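Local coordinates for protein carboxylesterase (Uncultured bacterium, PDB 5GMX) that hydrolyses carboxylic esters as a family VIII carboxylesterase with a beta-lactamase-like fold and also acts on oxyimino cephalosporins, at residues 316-319 / 324-327. Sequence-based numbering, arbitrary orientation.
Sequences VRMR and FILN
With CG turned anti to the backbone N (chi1 -171°) and the chain extended as far as NE, Arg319 reaches across Leu326, the two side chains meeting at about a right angle. Its CG and CD both run past Leu326 CB, and the guanidinium lays one face over the same carbon, which sits near the rim of the group at 3.7 Å from Arg319 NH1. Leu326 CD1 comes up to Arg319 NE at 3.8 Å. At the edge of the guanidinium, Arg319 NH1 donates to Asn327 O over 3.0 Å, in the carbonyl plane and on a lone pair, though the N-H is somewhat bent at 148°. NH1 also bonds Pro336 O, while NE forms a salt bridge with Glu305, so the flat group is gripped along its edge and its rotation is fixed.

Between the backbones, Leu326 N donates to Arg319 O at 2.9 Å. The return bond of the same pair is replaced by a water, which accepts from Arg319 N and donates to Leu326 O, each at 3.0 Å, so a single direct backbone bond joins the two segments. This short connection joins two sheets of the serine beta-lactamase-like fold: 317-320 pairs with 307-310, whereas 325-326 is the outermost strand of the large antiparallel sheet, next to 339-342.

Away from the arginine, the chain of the selenomethionine Met318 curls back at its last two torsions, which brings its methyl CE within 3.9 Å of Ile325 CG1 and equally near Ile325 CD1. The Ile325 side chain also touches His341 and lies about 8 Å from the bound phenylmethanesulfonic acid, whose pocket includes Ser71 and Lys74, probably the SxxK pair of this family.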
loop_
_atom_site.group_PDB
_atom_site.type_symbol
_atom_site.label_atom_id
_atom_site.label_comp_id
_atom_site.label_asym_id
_atom_site.label_seq_id
_atom_site.Cartn_x
_atom_site.Cartn_y
_atom_site.Cartn_z
ATOM N N VAL A 316 -16.042 -1.682 -9.656
ATOM C CA VAL A 316 -15.545 -1.740 -11.025
ATOM C C VAL A 316 -14.725 -2.998 -11.235
ATOM O O VAL A 316 -14.427 -3.719 -10.282
ATOM C CB VAL A 316 -14.687 -0.506 -11.386
ATOM C CG1 VAL A 316 -15.538 0.764 -11.300
ATOM C CG2 VAL A 316 -13.459 -0.409 -10.487
ATOM N N ARG A 317 -14.361 -3.270 -12.480
ATOM C CA ARG A 317 -13.530 -4.428 -12.758
ATOM C C ARG A 317 -12.116 -4.197 -12.211
ATOM O O ARG A 317 -11.417 -3.290 -12.646
ATOM C CB ARG A 317 -13.468 -4.714 -14.251
ATOM C CG ARG A 317 -14.792 -5.001 -14.899
ATOM C CD ARG A 317 -14.577 -5.459 -16.329
ATOM N NE ARG A 317 -13.933 -6.769 -16.381
ATOM C CZ ARG A 317 -12.941 -7.084 -17.210
ATOM N NH1 ARG A 317 -12.463 -6.176 -18.050
ATOM N NH2 ARG A 317 -12.421 -8.305 -17.191
HETATM N N MSE A 318 -11.710 -5.010 -11.243
HETATM C CA MSE A 318 -10.367 -4.948 -10.707
HETATM C C MSE A 318 -9.582 -6.131 -11.220
HETATM O O MSE A 318 -10.109 -7.253 -11.330
HETATM C CB MSE A 318 -10.379 -4.934 -9.180
HETATM C CG MSE A 318 -11.108 -3.753 -8.581
HETATM SE SE MSE A 318 -10.124 -2.093 -8.981
HETATM C CE MSE A 318 -8.541 -2.427 -7.878
ATOM N N ARG A 319 -8.326 -5.853 -11.554
ATOM C CA ARG A 319 -7.380 -6.864 -11.984
ATOM C C ARG A 319 -6.397 -7.145 -10.848
ATOM O O ARG A 319 -5.400 -6.437 -10.681
ATOM C CB ARG A 319 -6.651 -6.404 -13.244
ATOM C CG ARG A 319 -5.811 -7.475 -13.887
ATOM C CD ARG A 319 -5.127 -6.940 -15.121
ATOM N NE ARG A 319 -4.089 -7.852 -15.584
ATOM C CZ ARG A 319 -2.937 -7.467 -16.112
ATOM N NH1 ARG A 319 -2.663 -6.174 -16.255
ATOM N NH2 ARG A 319 -2.062 -8.382 -16.507
ATOM N N PHE A 324 -1.345 -7.056 -5.187
ATOM C CA PHE A 324 -1.142 -5.814 -5.933
ATOM C C PHE A 324 -2.213 -5.592 -6.980
ATOM O O PHE A 324 -2.706 -6.537 -7.580
ATOM C CB PHE A 324 0.226 -5.811 -6.617
ATOM C CG PHE A 324 1.384 -5.845 -5.667
ATOM C CD1 PHE A 324 1.908 -4.664 -5.154
ATOM C CD2 PHE A 324 1.952 -7.054 -5.292
ATOM C CE1 PHE A 324 2.991 -4.683 -4.292
ATOM C CE2 PHE A 324 3.032 -7.088 -4.422
ATOM C CZ PHE A 324 3.553 -5.898 -3.922
ATOM N N ILE A 325 -2.555 -4.329 -7.195
ATOM C CA ILE A 325 -3.354 -3.935 -8.341
ATOM C C ILE A 325 -2.511 -4.049 -9.606
ATOM O O ILE A 325 -1.413 -3.497 -9.678
ATOM C CB ILE A 325 -3.857 -2.485 -8.213
ATOM C CG1 ILE A 325 -4.771 -2.334 -6.991
ATOM C CG2 ILE A 325 -4.572 -2.053 -9.487
ATOM C CD1 ILE A 325 -5.169 -0.885 -6.723
ATOM N N LEU A 326 -3.011 -4.776 -10.590
ATOM C CA LEU A 326 -2.343 -4.846 -11.882
ATOM C C LEU A 326 -2.918 -3.766 -12.788
ATOM O O LEU A 326 -4.081 -3.379 -12.654
ATOM C CB LEU A 326 -2.492 -6.230 -12.514
ATOM C CG LEU A 326 -1.835 -7.394 -11.763
ATOM C CD1 LEU A 326 -1.993 -8.711 -12.535
ATOM C CD2 LEU A 326 -0.376 -7.117 -11.494
ATOM N N ASN A 327 -2.080 -3.268 -13.689
ATOM C CA ASN A 327 -2.410 -2.120 -14.510
ATOM C C ASN A 327 -3.647 -2.348 -15.367
ATOM O O ASN A 327 -3.887 -3.441 -15.881
ATOM C CB ASN A 327 -1.212 -1.750 -15.386
ATOM C CG ASN A 327 -1.239 -0.303 -15.829
ATOM O OD1 ASN A 327 -2.134 0.457 -15.458
ATOM N ND2 ASN A 327 -0.238 0.094 -16.595
HETATM O O HOH W 1 -7.007 -3.154 -11.941
#